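PDB 2JH3: ribosomal protein S2-related protein from Deinococcus radiodurans, which carries a 4Fe-4S cluster on a multi-domain scaffold resembling the chelatases, and may act as a sirohydrochlorin ferrochelatase. Local coordinates for residues Tyr41-Glu46 with Val62-Val67; Leu6-His11 with Gln25-Leu30. One frame throughout, in Å; residues are numbered along the deposited sequence.

Contact 1: residues Tyr41-Glu46 with Val62-Val67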
ATOM      1  N   TYR A  41     -23.701  -3.557 -32.649  1.00 36.66           N
ATOM      2  CA  TYR A  41     -23.722  -3.039 -31.262  1.00 34.15           C
ATOM      3  C   TYR A  41     -23.078  -1.700 -31.290  1.00 32.34           C
ATOM      4  O   TYR A  41     -22.123  -1.501 -32.040  1.00 31.41           O
ATOM      5  CB  TYR A  41     -22.960  -4.010 -30.338  1.00 33.66           C
ATOM      6  CG  TYR A  41     -23.723  -5.283 -30.203  1.00 34.27           C
ATOM      7  CD1 TYR A  41     -23.423  -6.408 -30.983  1.00 33.06           C
ATOM      8  CD2 TYR A  41     -24.816  -5.333 -29.367  1.00 33.98           C
ATOM      9  CE1 TYR A  41     -24.216  -7.548 -30.890  1.00 32.48           C
ATOM     10  CE2 TYR A  41     -25.560  -6.465 -29.241  1.00 31.64           C
ATOM     11  CZ  TYR A  41     -25.301  -7.530 -30.031  1.00 32.44           C
ATOM     12  OH  TYR A  41     -26.139  -8.612 -29.827  1.00 37.56           O
ATOM     13  N   ASP A  42     -23.580  -0.779 -30.482  1.00 31.17           N
ATOM     14  CA  ASP A  42     -23.020   0.584 -30.438  1.00 29.40           C
ATOM     15  C   ASP A  42     -21.909   0.820 -29.406  1.00 28.76           C
ATOM     16  O   ASP A  42     -21.294   1.894 -29.424  1.00 27.79           O
ATOM     17  CB  ASP A  42     -24.156   1.571 -30.194  1.00 30.36           C
ATOM     18  CG  ASP A  42     -25.229   1.412 -31.273  1.00 32.14           C
ATOM     19  OD1 ASP A  42     -24.966   1.958 -32.350  1.00 34.48           O
ATOM     20  OD2 ASP A  42     -26.196   0.631 -31.049  1.00 29.91           O
ATOM     21  N   GLU A  43     -21.666  -0.174 -28.547  1.00 26.34           N
ATOM     22  CA  GLU A  43     -20.583  -0.194 -27.607  1.00 25.95           C
ATOM     23  C   GLU A  43     -20.325  -1.643 -27.163  1.00 24.85           C
ATOM     24  O   GLU A  43     -21.221  -2.510 -27.283  1.00 23.23           O
ATOM     25  CB  GLU A  43     -20.883   0.694 -26.383  1.00 26.66           C
ATOM     26  CG  GLU A  43     -21.796   0.066 -25.347  1.00 25.41           C
ATOM     27  CD  GLU A  43     -22.003   0.939 -24.164  1.00 28.01           C
ATOM     28  OE1 GLU A  43     -21.174   1.852 -23.950  1.00 29.52           O
ATOM     29  OE2 GLU A  43     -22.996   0.734 -23.457  1.00 26.77           O
ATOM     30  N   VAL A  44     -19.099  -1.877 -26.684  1.00 24.42           N
ATOM     31  CA  VAL A  44     -18.664  -3.175 -26.139  1.00 24.68           C
ATOM     32  C   VAL A  44     -17.977  -2.897 -24.807  1.00 26.47           C
ATOM     33  O   VAL A  44     -17.018  -2.096 -24.708  1.00 26.54           O
ATOM     34  CB  VAL A  44     -17.739  -3.934 -27.104  1.00 24.56           C
ATOM     35  CG1 VAL A  44     -17.382  -5.284 -26.570  1.00 23.20           C
ATOM     36  CG2 VAL A  44     -18.379  -4.058 -28.493  1.00 26.62           C
ATOM     37  N   LEU A  45     -18.538  -3.471 -23.769  1.00 26.51           N
ATOM     38  CA  LEU A  45     -18.042  -3.281 -22.428  1.00 27.57           C
ATOM     39  C   LEU A  45     -17.555  -4.620 -21.844  1.00 28.61           C
ATOM     40  O   LEU A  45     -17.861  -5.726 -22.390  1.00 26.56           O
ATOM     41  CB  LEU A  45     -19.146  -2.659 -21.571  1.00 28.77           C
ATOM     42  CG  LEU A  45     -19.585  -1.234 -22.029  1.00 31.09           C
ATOM     43  CD1 LEU A  45     -20.603  -0.703 -21.062  1.00 29.55           C
ATOM     44  CD2 LEU A  45     -18.482  -0.183 -22.150  1.00 31.98           C
ATOM     45  N   GLU A  46     -16.838  -4.512 -20.724  1.00 28.80           N
ATOM     46  CA  GLU A  46     -16.273  -5.668 -20.034  1.00 28.32           C
ATOM     47  C   GLU A  46     -16.754  -5.738 -18.617  1.00 28.03           C
ATOM     48  O   GLU A  46     -16.964  -4.710 -17.947  1.00 29.59           O
ATOM     49  CB  GLU A  46     -14.763  -5.574 -19.997  1.00 27.47           C
ATOM     50  CG  GLU A  46     -14.166  -5.607 -21.341  1.00 29.01           C
ATOM     51  CD  GLU A  46     -12.764  -4.977 -21.373  1.00 27.87           C
ATOM     52  OE1 GLU A  46     -12.022  -5.180 -20.398  1.00 30.35           O
ATOM     53  OE2 GLU A  46     -12.390  -4.365 -22.379  1.00 31.42           O
ATOM     54  N   VAL A  62     -23.505   0.766 -18.609  1.00 25.95           N
ATOM     55  CA  VAL A  62     -23.940   0.580 -19.998  1.00 26.82           C
ATOM     56  C   VAL A  62     -24.761   1.788 -20.432  1.00 25.80           C
ATOM     57  O   VAL A  62     -25.553   2.322 -19.663  1.00 25.88           O
ATOM     58  CB  VAL A  62     -24.650  -0.804 -20.282  1.00 28.43           C
ATOM     59  CG1 VAL A  62     -24.002  -1.952 -19.519  1.00 26.87           C
ATOM     60  CG2 VAL A  62     -25.988  -0.744 -20.007  1.00 31.81           C
ATOM     61  N   ALA A  63     -24.489   2.228 -21.640  1.00 25.30           N
ATOM     62  CA  ALA A  63     -24.951   3.447 -22.148  1.00 26.06           C
ATOM     63  C   ALA A  63     -26.382   3.386 -22.660  1.00 27.70           C
ATOM     64  O   ALA A  63     -27.062   4.413 -22.634  1.00 28.14           O
ATOM     65  CB  ALA A  63     -24.008   3.944 -23.249  1.00 26.16           C
ATOM     66  N   TYR A  64     -26.826   2.180 -23.048  1.00 27.79           N
ATOM     67  CA  TYR A  64     -28.117   1.922 -23.747  1.00 29.02           C
ATOM     68  C   TYR A  64     -29.034   1.025 -22.960  1.00 29.09           C
ATOM     69  O   TYR A  64     -28.653   0.460 -21.937  1.00 30.30           O
ATOM     70  CB  TYR A  64     -27.864   1.362 -25.137  1.00 28.95           C
ATOM     71  CG  TYR A  64     -26.856   2.227 -25.856  1.00 30.46           C
ATOM     72  CD1 TYR A  64     -27.108   3.570 -26.041  1.00 32.05           C
ATOM     73  CD2 TYR A  64     -25.631   1.717 -26.295  1.00 30.59           C
ATOM     74  CE1 TYR A  64     -26.182   4.376 -26.658  1.00 31.34           C
ATOM     75  CE2 TYR A  64     -24.688   2.522 -26.896  1.00 30.92           C
ATOM     76  CZ  TYR A  64     -24.995   3.851 -27.086  1.00 32.44           C
ATOM     77  OH  TYR A  64     -24.107   4.695 -27.700  1.00 33.14           O
ATOM     78  N   SER A  65     -30.286   0.971 -23.399  1.00 29.47           N
ATOM     79  CA  SER A  65     -31.371   0.373 -22.626  1.00 29.57           C
ATOM     80  C   SER A  65     -31.641  -1.052 -23.080  1.00 29.32           C
ATOM     81  O   SER A  65     -32.515  -1.732 -22.547  1.00 30.86           O
ATOM     82  CB  SER A  65     -32.650   1.223 -22.805  1.00 30.93           C
ATOM     83  OG  SER A  65     -33.041   1.253 -24.175  1.00 30.82           O
ATOM     84  N   ASP A  66     -30.877  -1.482 -24.075  1.00 30.04           N
ATOM     85  CA  ASP A  66     -30.880  -2.844 -24.601  1.00 28.72           C
ATOM     86  C   ASP A  66     -29.480  -3.430 -24.492  1.00 26.45           C
ATOM     87  O   ASP A  66     -28.532  -2.943 -25.106  1.00 25.32           O
ATOM     88  CB  ASP A  66     -31.308  -2.837 -26.068  1.00 30.03           C
ATOM     89  CG  ASP A  66     -31.396  -4.246 -26.673  1.00 33.62           C
ATOM     90  OD1 ASP A  66     -32.546  -4.737 -26.791  1.00 45.83           O
ATOM     91  OD2 ASP A  66     -30.345  -4.846 -27.059  1.00 42.48           O
ATOM     92  N   VAL A  67     -29.352  -4.470 -23.681  1.00 25.09           N
ATOM     93  CA  VAL A  67     -28.015  -5.041 -23.398  1.00 25.14           C
ATOM     94  C   VAL A  67     -27.981  -6.552 -23.575  1.00 23.74           C
ATOM     95  O   VAL A  67     -28.943  -7.261 -23.232  1.00 23.43           O
ATOM     96  CB  VAL A  67     -27.523  -4.587 -21.983  1.00 26.43           C
ATOM     97  CG1 VAL A  67     -28.311  -5.164 -20.945  1.00 29.66           C
ATOM     98  CG2 VAL A  67     -26.035  -4.954 -21.734  1.00 25.04           C
TER
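No backbone hydrogen bonding joins Tyr41-Glu46 to Val62-Val67: the closest CA atoms, those of Leu45 and Val62, stand 7.5 Å apart, and strands 43-48 and 66-71 lie on opposite sides of strand 5-10 in the sheet. Side chains therefore bridge the gap, Glu43 foremost. Its CG takes the crowded position between backbone N and carbonyl carbon (chi1 79°), and an extended chain beyond it carries the carboxylate across to the loop before strand 66-71. There Ala63 N donates to Glu43 OE2 at 2.8 Å, nearly straight at 173°, on the syn lone pair. The same oxygen is also hydrogen-bonded to Ser5 OG, while OE1 forms a salt bridge with Arg365. Ala63 CB lies 3.4 Å from Glu43 OE2 and also sits over the centre of the Tyr64 ring, 3.8 Å above its plane. That ring meets Asp42 obliquely, Tyr64 CE2 approaching Asp42 CB to 3.5 Å, while Asp42 OD2 turns to Arg4 N. Two residues on from Glu43, Leu45 CD1 packs on Val62 CA at 3.7 Å and on Val62 CG1. An alanine in place of Glu43 would remove the carboxylate and would probably leave the buried Ala63 N-H without this acceptor and Arg365 without this ion pair. With an amide, a hydroxyl and a guanidinium all grouped around it, the buried carboxylate is likely to remain ionised.

Contact 2: residues Leu6-His11 with Gln25-Leu30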
ATOM      1  N   LEU A   6     -23.187  -4.338 -25.910  1.00 23.93           N
ATOM      2  CA  LEU A   6     -22.752  -5.738 -25.720  1.00 23.45           C
ATOM      3  C   LEU A   6     -21.836  -5.704 -24.509  1.00 22.03           C
ATOM      4  O   LEU A   6     -20.996  -4.844 -24.421  1.00 24.49           O
ATOM      5  CB  LEU A   6     -21.986  -6.170 -26.953  1.00 22.99           C
ATOM      6  CG  LEU A   6     -21.352  -7.561 -26.905  1.00 20.25           C
ATOM      7  CD1 LEU A   6     -22.430  -8.665 -26.680  1.00 17.85           C
ATOM      8  CD2 LEU A   6     -20.660  -7.742 -28.207  1.00 24.39           C
ATOM      9  N   VAL A   7     -22.059  -6.594 -23.569  1.00 22.16           N
ATOM     10  CA  VAL A   7     -21.220  -6.743 -22.401  1.00 21.46           C
ATOM     11  C   VAL A   7     -20.596  -8.123 -22.415  1.00 20.99           C
ATOM     12  O   VAL A   7     -21.299  -9.117 -22.472  1.00 20.04           O
ATOM     13  CB  VAL A   7     -22.030  -6.627 -21.151  1.00 21.21           C
ATOM     14  CG1 VAL A   7     -21.207  -6.990 -19.923  1.00 18.78           C
ATOM     15  CG2 VAL A   7     -22.624  -5.212 -21.044  1.00 24.16           C
ATOM     16  N   LEU A   8     -19.264  -8.165 -22.471  1.00 21.18           N
ATOM     17  CA  LEU A   8     -18.489  -9.415 -22.298  1.00 20.97           C
ATOM     18  C   LEU A   8     -18.014  -9.638 -20.855  1.00 21.16           C
ATOM     19  O   LEU A   8     -17.407  -8.727 -20.221  1.00 21.78           O
ATOM     20  CB  LEU A   8     -17.299  -9.399 -23.261  1.00 20.61           C
ATOM     21  CG  LEU A   8     -17.592  -9.176 -24.735  1.00 21.76           C
ATOM     22  CD1 LEU A   8     -16.339  -9.389 -25.516  1.00 27.25           C
ATOM     23  CD2 LEU A   8     -18.702 -10.043 -25.245  1.00 22.28           C
ATOM     24  N   ILE A   9     -18.251 -10.842 -20.327  1.00 20.60           N
ATOM     25  CA  ILE A   9     -17.930 -11.197 -18.930  1.00 21.68           C
ATOM     26  C   ILE A   9     -16.838 -12.234 -18.857  1.00 21.05           C
ATOM     27  O   ILE A   9     -16.974 -13.355 -19.398  1.00 20.99           O
ATOM     28  CB  ILE A   9     -19.107 -11.832 -18.159  1.00 22.32           C
ATOM     29  CG1 ILE A   9     -20.323 -10.933 -18.198  1.00 26.19           C
ATOM     30  CG2 ILE A   9     -18.699 -12.138 -16.725  1.00 24.39           C
ATOM     31  CD1 ILE A   9     -20.035  -9.583 -17.664  1.00 26.07           C
ATOM     32  N   GLY A  10     -15.769 -11.906 -18.135  1.00 22.66           N
ATOM     33  CA  GLY A  10     -14.659 -12.833 -17.917  1.00 21.31           C
ATOM     34  C   GLY A  10     -14.549 -13.199 -16.456  1.00 21.38           C
ATOM     35  O   GLY A  10     -15.219 -12.625 -15.580  1.00 21.25           O
ATOM     36  N   HIS A  11     -13.663 -14.112 -16.186  1.00 20.17           N
ATOM     37  CA  HIS A  11     -13.389 -14.530 -14.804  1.00 21.42           C
ATOM     38  C   HIS A  11     -12.638 -13.400 -13.973  1.00 20.97           C
ATOM     39  O   HIS A  11     -13.094 -12.954 -12.896  1.00 21.67           O
ATOM     40  CB  HIS A  11     -12.559 -15.820 -14.860  1.00 22.18           C
ATOM     41  CG  HIS A  11     -12.341 -16.433 -13.525  1.00 23.36           C
ATOM     42  ND1 HIS A  11     -13.151 -17.434 -13.035  1.00 26.87           N
ATOM     43  CD2 HIS A  11     -11.462 -16.144 -12.541  1.00 24.47           C
ATOM     44  CE1 HIS A  11     -12.778 -17.728 -11.798  1.00 25.72           C
ATOM     45  NE2 HIS A  11     -11.736 -16.986 -11.490  1.00 24.66           N
ATOM     46  N   GLN A  25      -9.084  -9.016 -25.201  1.00 28.10           N
ATOM     47  CA  GLN A  25      -8.681  -9.208 -26.602  1.00 29.42           C
ATOM     48  C   GLN A  25      -9.941  -9.225 -27.492  1.00 30.01           C
ATOM     49  O   GLN A  25      -9.953  -8.556 -28.518  1.00 31.39           O
ATOM     50  CB  GLN A  25      -7.779 -10.472 -26.749  1.00 29.85           C
ATOM     51  CG  GLN A  25      -6.247 -10.313 -26.541  1.00 34.04           C
ATOM     52  OE1 GLN A  25      -5.532 -12.565 -26.916  0.50 24.55           O
ATOM     53  NE2 GLN A  25      -4.691 -11.740 -25.117  1.00 64.58           N
ATOM     54  N   VAL A  26     -10.983  -9.992 -27.106  1.00 29.83           N
ATOM     55  CA  VAL A  26     -12.169 -10.074 -27.900  1.00 31.40           C
ATOM     56  C   VAL A  26     -12.860  -8.715 -27.944  1.00 30.18           C
ATOM     57  O   VAL A  26     -13.287  -8.269 -29.019  1.00 31.03           O
ATOM     58  CB  VAL A  26     -13.170 -11.151 -27.407  1.00 32.07           C
ATOM     59  CG1 VAL A  26     -14.444 -11.116 -28.276  1.00 34.65           C
ATOM     60  CG2 VAL A  26     -12.597 -12.501 -27.488  1.00 34.29           C
ATOM     61  N   ALA A  27     -13.006  -8.079 -26.771  1.00 29.29           N
ATOM     62  CA  ALA A  27     -13.702  -6.778 -26.672  1.00 29.11           C
ATOM     63  C   ALA A  27     -13.071  -5.747 -27.572  1.00 28.65           C
ATOM     64  O   ALA A  27     -13.728  -5.076 -28.351  1.00 28.66           O
ATOM     65  CB  ALA A  27     -13.712  -6.288 -25.222  1.00 28.42           C
ATOM     66  N   GLU A  28     -11.764  -5.656 -27.500  1.00 29.79           N
ATOM     67  CA  GLU A  28     -11.032  -4.730 -28.326  1.00 31.00           C
ATOM     68  C   GLU A  28     -11.191  -5.049 -29.833  1.00 30.76           C
ATOM     69  O   GLU A  28     -11.371  -4.146 -30.622  1.00 31.73           O
ATOM     70  CB  GLU A  28      -9.552  -4.618 -27.885  1.00 30.52           C
ATOM     71  CG  GLU A  28      -8.822  -3.511 -28.743  1.00 33.07           C
ATOM     72  CD  GLU A  28      -7.354  -3.285 -28.429  1.00 34.86           C
ATOM     73  OE1 GLU A  28      -6.757  -2.401 -29.100  1.00 45.16           O
ATOM     74  OE2 GLU A  28      -6.800  -3.955 -27.531  1.00 42.07           O
ATOM     75  N   ALA A  29     -11.174  -6.330 -30.236  1.00 32.12           N
ATOM     76  CA  ALA A  29     -11.328  -6.683 -31.649  1.00 31.02           C
ATOM     77  C   ALA A  29     -12.698  -6.237 -32.220  1.00 31.29           C
ATOM     78  O   ALA A  29     -12.804  -5.759 -33.347  1.00 30.70           O
ATOM     79  CB  ALA A  29     -11.180  -8.197 -31.813  1.00 31.64           C
ATOM     80  N   LEU A  30     -13.732  -6.420 -31.411  1.00 30.75           N
ATOM     81  CA  LEU A  30     -15.078  -6.134 -31.758  1.00 30.56           C
ATOM     82  C   LEU A  30     -15.332  -4.619 -31.765  1.00 30.76           C
ATOM     83  O   LEU A  30     -16.111  -4.121 -32.600  1.00 29.87           O
ATOM     84  CB  LEU A  30     -16.013  -6.855 -30.779  1.00 30.02           C
ATOM     85  CG  LEU A  30     -16.167  -8.360 -30.896  1.00 28.80           C
ATOM     86  CD1 LEU A  30     -17.193  -8.914 -29.906  1.00 28.84           C
ATOM     87  CD2 LEU A  30     -16.555  -8.705 -32.284  1.00 31.33           C
TER
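Leu8 CD1 is the focus of the packing between Leu6-His11 and Gln25-Leu30, because this single methyl meets three residues of the helix. Leu8 CD1 lies 3.8 Å from both Val26 CG1 and Ala27 N, 4.1 Å from Ala27 CB and a looser 4.5 Å from Leu30 CD1. The Leu8 and Val26 side chains cross at about a right angle, so the contact is made at branch ends and not along their lengths. A second pair lies one strand repeat away, where Leu6 CD2 meets Leu30 CD1 at 4.0 Å, again with the side chains nearly perpendicular. The CB atoms of Leu6 and Leu8 both point to the helix, as alternate residues of a strand do. Their first torsions then differ: Leu6 CG, anti to the backbone N (chi1 175°), sends CD2 to Leu30, whereas Leu8 CG, anti to the carbonyl carbon (chi1 -54°), sends CD1 to Val26 and Ala27. On the helix, Val26 and Leu30 are four residues apart, and the bond from Leu30 N to Val26 O, 3.1 Å long, fixes the turn between them. Outside the two segments, helix 253-262 packs on the same side chains: Val257 on Leu8 and Leu30, Val253 on Val26. Strand 6-10 and helix 25-30 run nearly antiparallel, at 161°, with their axes 9.6 Å apart at closest approach. Helix 18-35 leads on to strand 43-48, parallel to and neighbouring strand 5-10, which makes this pair the first strand and the helix of the beta-alpha-beta unit 5-10, 18-35, 43-48, in a chelatase-type fold.

How the contacts relate
Strand 5-10 connects the two contacts, whose centres are 12 Å apart. It supplies Leu6-His11 to contact 2 and lies between strand 43-48, which carries one side of contact 1, and strand 66-71, into which the loop of the other side leads. On one side Leu45 N meets Leu6 O at 2.9 Å and Leu45 O meets Leu8 N at 2.8 Å, both probable hydrogen bonds of the parallel pairing; on the other, Val67 CG2 packs on Val7 CG2 at 3.5 Å. Helix 18-35 also reaches strand 43-48, where Ala27 CB lies 3.7 Å from Glu46 OE2. Both segments of contact 2 precede those of contact 1 in the sequence. Both contacts lie away from the iron-sulphur site ligated by Cys422, Cys425, Cys450 and Cys454.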